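Local coordinates for RagA protein (Porphyromonas gingivalis, PDB 6SLN) that probably imports oligopeptides across the outer membrane, as the TonB-dependent receptor barrel of the RagAB transporter, at residues G408-V413 with T425-A430; W301-F306 with M339-A344; H297-L302 with N402-N407. All blocks are in the same frame, centred on the assembly; numbering follows the deposited sequence.

Contact 1 (G408-V413 with T425-A430)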
# COMPACT_ATOMS: atom_id res chain seq x y z
N GLY A 408 43.34 1.37 -0.14
CA GLY A 408 42.84 0.30 -0.97
C GLY A 408 41.41 -0.12 -0.71
O GLY A 408 40.93 -1.06 -1.35
N ASP A 409 40.71 0.54 0.21
CA ASP A 409 39.29 0.33 0.44
C ASP A 409 38.47 1.23 -0.47
O ASP A 409 38.84 2.36 -0.76
CB ASP A 409 38.94 0.61 1.90
CG ASP A 409 39.69 -0.27 2.85
OD1 ASP A 409 39.58 -1.51 2.71
OD2 ASP A 409 40.39 0.26 3.72
N LEU A 410 37.33 0.70 -0.92
CA LEU A 410 36.48 1.44 -1.83
C LEU A 410 36.03 2.75 -1.19
O LEU A 410 35.57 2.76 -0.04
CB LEU A 410 35.30 0.56 -2.23
CG LEU A 410 34.84 0.44 -3.68
CD1 LEU A 410 35.99 0.46 -4.64
CD2 LEU A 410 34.06 -0.84 -3.83
N ALA A 411 36.22 3.86 -1.89
CA ALA A 411 35.73 5.15 -1.42
C ALA A 411 34.20 5.17 -1.48
O ALA A 411 33.55 4.22 -1.93
CB ALA A 411 36.33 6.28 -2.25
N ASP A 412 33.60 6.26 -1.02
CA ASP A 412 32.16 6.39 -1.21
C ASP A 412 31.80 6.70 -2.64
O ASP A 412 30.66 6.50 -3.05
CB ASP A 412 31.58 7.50 -0.33
CG ASP A 412 31.50 7.11 1.11
OD1 ASP A 412 31.49 5.89 1.37
OD2 ASP A 412 31.44 8.01 1.97
N VAL A 413 32.77 7.16 -3.41
CA VAL A 413 32.48 8.06 -4.50
C VAL A 413 33.69 8.06 -5.42
O VAL A 413 34.82 7.84 -4.97
CB VAL A 413 32.17 9.47 -3.93
CG1 VAL A 413 33.49 10.30 -3.72
CG2 VAL A 413 31.06 10.19 -4.67
N THR A 425 29.94 4.91 -5.35
CA THR A 425 30.32 3.53 -5.52
C THR A 425 29.18 2.60 -5.10
O THR A 425 28.23 3.01 -4.42
CB THR A 425 31.51 3.21 -4.66
OG1 THR A 425 31.19 3.62 -3.33
CG2 THR A 425 32.72 3.98 -5.15
N GLU A 426 29.32 1.32 -5.47
CA GLU A 426 28.27 0.35 -5.15
C GLU A 426 28.00 0.30 -3.66
O GLU A 426 26.85 0.52 -3.24
CB GLU A 426 28.63 -1.03 -5.72
CG GLU A 426 28.80 -1.09 -7.23
CD GLU A 426 27.58 -0.67 -8.02
OE1 GLU A 426 26.45 -0.85 -7.52
OE2 GLU A 426 27.74 -0.17 -9.15
N PRO A 427 28.99 0.04 -2.80
CA PRO A 427 28.65 -0.08 -1.37
C PRO A 427 28.01 1.18 -0.83
O PRO A 427 27.07 1.10 -0.03
CB PRO A 427 30.00 -0.37 -0.72
CG PRO A 427 30.90 -0.79 -1.86
CD PRO A 427 30.44 0.00 -3.02
N TYR A 428 28.46 2.35 -1.28
CA TYR A 428 27.85 3.56 -0.78
C TYR A 428 26.46 3.74 -1.34
O TYR A 428 25.54 4.16 -0.62
CB TYR A 428 28.70 4.78 -1.11
CG TYR A 428 28.14 6.03 -0.49
CD1 TYR A 428 28.42 6.35 0.84
CD2 TYR A 428 27.31 6.87 -1.21
CE1 TYR A 428 27.91 7.48 1.41
CE2 TYR A 428 26.78 8.00 -0.64
CZ TYR A 428 27.07 8.30 0.67
OH TYR A 428 26.54 9.44 1.21
N PHE A 429 26.29 3.44 -2.63
CA PHE A 429 24.97 3.55 -3.23
C PHE A 429 23.97 2.68 -2.48
O PHE A 429 22.87 3.13 -2.16
CB PHE A 429 25.03 3.16 -4.71
CG PHE A 429 23.77 3.43 -5.44
CD1 PHE A 429 23.40 4.73 -5.76
CD2 PHE A 429 22.91 2.39 -5.77
CE1 PHE A 429 22.20 4.99 -6.39
CE2 PHE A 429 21.71 2.64 -6.42
CZ PHE A 429 21.36 3.94 -6.73
N ALA A 430 24.35 1.45 -2.15
CA ALA A 430 23.42 0.54 -1.49
C ALA A 430 23.00 1.06 -0.13
O ALA A 430 21.93 0.70 0.37
CB ALA A 430 24.05 -0.86 -1.37

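Contact 2 (W301-F306 with M339-A344)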
# COMPACT_ATOMS: atom_id res chain seq x y z
N TRP A 301 39.22 -2.16 -11.50
CA TRP A 301 37.78 -1.95 -11.57
C TRP A 301 36.99 -3.24 -11.45
O TRP A 301 35.81 -3.19 -11.10
CB TRP A 301 37.40 -1.23 -12.86
CG TRP A 301 37.46 0.23 -12.72
CD1 TRP A 301 38.48 1.06 -13.07
CD2 TRP A 301 36.46 1.05 -12.12
NE1 TRP A 301 38.18 2.36 -12.75
CE2 TRP A 301 36.94 2.38 -12.16
CE3 TRP A 301 35.23 0.79 -11.54
CZ2 TRP A 301 36.21 3.45 -11.65
CZ3 TRP A 301 34.51 1.85 -11.04
CH2 TRP A 301 34.99 3.16 -11.11
N LEU A 302 37.62 -4.39 -11.71
CA LEU A 302 37.03 -5.68 -11.37
C LEU A 302 36.73 -5.75 -9.89
O LEU A 302 35.58 -5.91 -9.48
CB LEU A 302 37.98 -6.81 -11.78
CG LEU A 302 37.51 -8.20 -11.34
CD1 LEU A 302 36.09 -8.52 -11.88
CD2 LEU A 302 38.50 -9.32 -11.69
N LYS A 303 37.77 -5.60 -9.05
CA LYS A 303 37.55 -5.60 -7.61
C LYS A 303 36.69 -4.42 -7.16
O LYS A 303 36.00 -4.54 -6.14
CB LYS A 303 38.89 -5.62 -6.88
CG LYS A 303 38.75 -5.67 -5.36
CD LYS A 303 40.08 -5.83 -4.67
CE LYS A 303 40.99 -6.67 -5.54
NZ LYS A 303 40.83 -8.13 -5.26
N ALA A 304 36.67 -3.32 -7.91
CA ALA A 304 35.79 -2.22 -7.56
C ALA A 304 34.32 -2.62 -7.62
O ALA A 304 33.50 -2.03 -6.91
CB ALA A 304 36.04 -1.04 -8.50
N LEU A 305 33.96 -3.59 -8.47
CA LEU A 305 32.56 -3.94 -8.68
C LEU A 305 32.19 -5.39 -8.42
O LEU A 305 31.01 -5.72 -8.56
CB LEU A 305 32.11 -3.54 -10.10
CG LEU A 305 32.20 -2.02 -10.30
CD1 LEU A 305 32.82 -1.73 -11.63
CD2 LEU A 305 30.86 -1.30 -10.12
N PHE A 306 33.13 -6.26 -8.07
CA PHE A 306 32.81 -7.65 -7.76
C PHE A 306 33.66 -8.10 -6.59
O PHE A 306 34.80 -7.67 -6.41
CB PHE A 306 33.04 -8.59 -8.97
CG PHE A 306 32.05 -8.39 -10.09
CD1 PHE A 306 32.21 -7.36 -11.00
CD2 PHE A 306 30.96 -9.23 -10.21
CE1 PHE A 306 31.31 -7.18 -12.03
CE2 PHE A 306 30.06 -9.06 -11.23
CZ PHE A 306 30.23 -8.03 -12.14
N MET A 339 27.71 -12.12 -5.92
CA MET A 339 29.12 -11.77 -6.03
C MET A 339 29.34 -10.40 -6.65
O MET A 339 30.38 -9.79 -6.40
CB MET A 339 29.88 -12.83 -6.80
CG MET A 339 29.25 -13.22 -8.09
SD MET A 339 30.52 -14.03 -9.04
CE MET A 339 31.07 -12.64 -10.01
N ALA A 340 28.41 -9.90 -7.47
CA ALA A 340 28.52 -8.50 -7.84
C ALA A 340 28.32 -7.64 -6.61
O ALA A 340 27.59 -8.01 -5.69
CB ALA A 340 27.49 -8.12 -8.90
N ARG A 341 29.01 -6.50 -6.58
CA ARG A 341 28.96 -5.68 -5.38
C ARG A 341 27.60 -5.02 -5.22
O ARG A 341 27.14 -4.84 -4.09
CB ARG A 341 30.06 -4.63 -5.41
CG ARG A 341 31.39 -5.18 -4.99
CD ARG A 341 32.31 -4.02 -4.69
NE ARG A 341 33.69 -4.48 -4.64
CZ ARG A 341 34.24 -5.04 -3.57
NH1 ARG A 341 33.54 -5.19 -2.45
NH2 ARG A 341 35.50 -5.45 -3.63
N GLU A 342 26.96 -4.66 -6.34
CA GLU A 342 25.52 -4.44 -6.40
C GLU A 342 24.82 -5.57 -5.65
O GLU A 342 24.91 -6.74 -6.04
CB GLU A 342 25.05 -4.38 -7.85
CG GLU A 342 24.20 -3.20 -8.17
CD GLU A 342 23.69 -3.28 -9.58
OE1 GLU A 342 22.46 -3.43 -9.75
OE2 GLU A 342 24.53 -3.21 -10.51
N PRO A 343 24.16 -5.26 -4.55
CA PRO A 343 23.73 -6.32 -3.63
C PRO A 343 22.68 -7.19 -4.27
O PRO A 343 21.78 -6.72 -4.96
CB PRO A 343 23.15 -5.54 -2.45
CG PRO A 343 23.87 -4.24 -2.51
CD PRO A 343 23.93 -3.93 -3.97
N ALA A 344 22.84 -8.50 -4.07
CA ALA A 344 21.87 -9.46 -4.54
C ALA A 344 22.03 -10.72 -3.70
O ALA A 344 23.14 -11.05 -3.28
CB ALA A 344 22.02 -9.77 -6.04
O HOH W 1 28.32 -4.63 -9.01

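Contact 3 (H297-L302 with N402-N407)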
# COMPACT_ATOMS: atom_id res chain seq x y z
N HIS A 297 49.14 4.82 -11.26
CA HIS A 297 48.71 3.46 -10.98
C HIS A 297 47.40 3.35 -11.73
O HIS A 297 46.84 4.37 -12.14
CB HIS A 297 48.55 3.23 -9.45
CG HIS A 297 48.09 1.85 -9.06
ND1 HIS A 297 46.82 1.60 -8.57
CD2 HIS A 297 48.74 0.66 -9.04
CE1 HIS A 297 46.71 0.31 -8.29
NE2 HIS A 297 47.85 -0.28 -8.57
N ASP A 298 46.89 2.16 -11.92
CA ASP A 298 45.53 2.16 -12.38
C ASP A 298 44.69 1.15 -11.61
O ASP A 298 45.16 0.10 -11.16
CB ASP A 298 45.46 2.03 -13.94
CG ASP A 298 46.19 0.87 -14.50
OD1 ASP A 298 46.11 -0.24 -13.94
OD2 ASP A 298 46.80 1.07 -15.57
N ALA A 299 43.44 1.55 -11.40
CA ALA A 299 42.58 0.89 -10.45
C ALA A 299 42.07 -0.44 -10.99
O ALA A 299 41.93 -0.65 -12.20
CB ALA A 299 41.41 1.79 -10.08
N ASP A 300 41.83 -1.36 -10.06
CA ASP A 300 41.30 -2.68 -10.35
C ASP A 300 39.78 -2.56 -10.35
O ASP A 300 39.10 -2.80 -9.34
CB ASP A 300 41.80 -3.67 -9.31
CG ASP A 300 41.40 -5.10 -9.61
OD1 ASP A 300 40.43 -5.29 -10.37
OD2 ASP A 300 42.07 -6.03 -9.09
N TRP A 301 39.22 -2.16 -11.50
CA TRP A 301 37.78 -1.95 -11.57
C TRP A 301 36.99 -3.24 -11.45
O TRP A 301 35.81 -3.19 -11.10
CB TRP A 301 37.40 -1.23 -12.86
CG TRP A 301 37.46 0.23 -12.72
CD1 TRP A 301 38.48 1.06 -13.07
CD2 TRP A 301 36.46 1.05 -12.12
NE1 TRP A 301 38.18 2.36 -12.75
CE2 TRP A 301 36.94 2.38 -12.16
CE3 TRP A 301 35.23 0.79 -11.54
CZ2 TRP A 301 36.21 3.45 -11.65
CZ3 TRP A 301 34.51 1.85 -11.04
CH2 TRP A 301 34.99 3.16 -11.11
N LEU A 302 37.62 -4.39 -11.71
CA LEU A 302 37.03 -5.68 -11.37
C LEU A 302 36.73 -5.75 -9.89
O LEU A 302 35.58 -5.91 -9.48
CB LEU A 302 37.98 -6.81 -11.78
CG LEU A 302 37.51 -8.20 -11.34
CD1 LEU A 302 36.09 -8.52 -11.88
CD2 LEU A 302 38.50 -9.32 -11.69
N ASN A 402 39.86 6.17 -10.28
CA ASN A 402 40.15 5.35 -9.10
C ASN A 402 39.02 5.49 -8.10
O ASN A 402 38.84 6.59 -7.53
CB ASN A 402 41.47 5.76 -8.48
CG ASN A 402 41.88 4.87 -7.32
OD1 ASN A 402 41.44 3.73 -7.18
ND2 ASN A 402 42.73 5.40 -6.49
N PRO A 403 38.25 4.44 -7.84
CA PRO A 403 37.20 4.51 -6.82
C PRO A 403 37.66 4.09 -5.43
O PRO A 403 36.82 3.94 -4.55
CB PRO A 403 36.15 3.53 -7.36
CG PRO A 403 37.00 2.44 -8.00
CD PRO A 403 38.28 3.12 -8.49
N PHE A 404 38.96 3.88 -5.23
CA PHE A 404 39.46 3.47 -3.92
C PHE A 404 40.16 4.63 -3.24
O PHE A 404 40.65 5.55 -3.89
CB PHE A 404 40.43 2.29 -4.04
CG PHE A 404 39.91 1.11 -4.84
CD1 PHE A 404 40.03 1.09 -6.21
CD2 PHE A 404 39.35 0.01 -4.20
CE1 PHE A 404 39.58 -0.01 -6.94
CE2 PHE A 404 38.90 -1.09 -4.93
CZ PHE A 404 39.01 -1.10 -6.30
N ASP A 405 40.18 4.58 -1.90
CA ASP A 405 41.00 5.51 -1.12
C ASP A 405 42.44 5.01 -1.13
O ASP A 405 42.79 4.04 -1.80
CB ASP A 405 40.41 5.69 0.28
CG ASP A 405 40.63 4.47 1.21
OD1 ASP A 405 41.31 3.49 0.87
OD2 ASP A 405 40.10 4.50 2.34
N VAL A 406 43.31 5.68 -0.35
CA VAL A 406 44.73 5.37 -0.40
C VAL A 406 45.08 4.08 0.32
O VAL A 406 46.19 3.55 0.14
CB VAL A 406 45.55 6.53 0.19
CG1 VAL A 406 45.54 7.70 -0.78
CG2 VAL A 406 45.01 6.91 1.55
N ASN A 407 44.17 3.57 1.15
CA ASN A 407 44.36 2.32 1.85
C ASN A 407 43.81 1.14 1.08
O ASN A 407 43.82 0.02 1.59
CB ASN A 407 43.70 2.39 3.23
CG ASN A 407 44.14 3.63 4.02
OD1 ASN A 407 43.30 4.40 4.48
ND2 ASN A 407 45.44 3.82 4.17

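Contact 1 (G408-V413 with T425-A430)
Thr-425 faces the bend at Ala-411 and Asp-412 with both its hydroxyl and its backbone amide. Its OG1 stands between the backbone N and the carbonyl carbon (chi1 53°) and donates to Ala-411 O at 2.8 Å, arriving in the carbonyl plane on a lone pair. Thr-425 N gives an almost straight bond to Asp-412 O at 2.9 Å, approaching from above that carbonyl's plane. The other branch, CG2, is anti to the carbonyl carbon of its own residue and lies against the opposing backbone, 3.6 Å from Val-413 N. Thr-425 is the N-cap of helix 426-432, in the long loop joining barrel strands 363-377 and 435-450, which in this receptor family would face the cell exterior. Proline is well placed in that helix's first turn, where an amide hydrogen is not needed; Pro-427 crosses Leu-410 at about a right angle, CG to CD2 3.7 Å. One turn after the cap, Tyr-428 swings CG anti to its backbone N (chi1 -175°) and lies obliquely alongside the Asp-412 carboxylate, the two planes 39° apart. The phenol's OH reaches on to Asn-479 OD1, tying the helix to another loop.

Contact 2 (W301-F306 with M339-A344)
The backbones meet at a single beta bridge between Phe-306 and Ala-340, their CA atoms 4.4 Å apart, and Arg-341 N donates to Leu-305 O at 2.9 Å from well above the carbonyl plane. Arg-341 spans the gap. With CG anti to its carbonyl carbon and the chain extended from CG to NE, it reaches the short, weakly bonded helix about 301-305, its CD passing 3.2 Å from Ala-304 O. There it holds one acceptor side-on with two nitrogens: NE and NH2 bond Lys-303 O at 2.8 Å and 2.7 Å, and the oxygen lies almost in the guanidinium plane. This double grip fixes the rotation of the group, and a positive charge beside these carbonyl oxygens should be favourable. Phe-306 C lies over one guanidinium face. Lys-303 sends its amine another way, so the two like charges stay apart. The apolar half is made by the Phe-306 ring: Met-339 CE touches its CD2 at 3.4 Å, the methionine chain bending at chi3 to get there, while Ala-340 CB, small enough to let the backbones close, sits 3.6 Å from CE2. A water accepts a hydrogen bond from Glu-342 N and donates one to Leu-305 O, bridging the segments. Beyond the bridge the hairpin of strands 309-322 and 325-337 begins; Val-394 of helix 390-396 packs on Leu-305 and Phe-306, Ile-230 of strand 218-230 on Met-339, and Glu-426 of helix 426-432 on Leu-305 and Arg-341.

Contact 3 (H297-L302 with N402-N407)
One face of the Trp-301 indole carries the Pro-403 ring, whose CG stands 3.8 Å from the centroid of the six-membered ring and only 14° off its normal: a CH-pi contact, for which a rigid, slightly polarised pyrrolidine is well suited. Phe-404 is used by its edge. Near its ring plane lie Ala-299 CB, 4.1 Å from CE1, Asp-300 O, 3.5 Å from CZ, and Asn-402 OD1 of its own segment, so that carbonyl oxygens meet the electropositive rim. A chi1 of -52°, with CG anti to the carbonyl carbon, carries the ring there. Ala-299 CB fits against Pro-403 CD at 3.8 Å and Asn-402 OD1 at 3.5 Å, a spot suited to a single methyl. Asn-402 OD1 accepts from Phe-404 N, which lies 71° out of the carboxamide plane, forming an Asx turn round Pro-403; Asn-402 ND2 bonds Phe-291 O. The segments belong to the loop leading into barrel strand 309-322 and the long loop between barrel strands 363-377 and 435-450. Asp-300, the N-cap of helix 301-305, turns its OD1 to Lys-303 N. Trp-301 NE1 is satisfied by Tyr-401 O, and Tyr-414 meets the indole edge-to-face.

Following the chain, 297-306 comes first and serves two contacts, with Trp-301 and Leu-302 common to both. Contact 2 closes when the chain returns at 339-344, after barrel strands 309-322 and 325-337. Contact 3 closes later, at 402-407, past two more barrel strands and helix 390-396, so the return of contact 2 falls within its span. Contact 1 follows in series as a short local loop from 408-413 to 425-430. In space they adjoin: Ala-304 packs against Pro-403, Leu-410 against Phe-404, and Glu-426 against Glu-342 and Leu-305. Helix 301-305 is thus tied to the loop 339-344 and to the long loop that carries 402-413 and helix 426-432, at one end of the barrel.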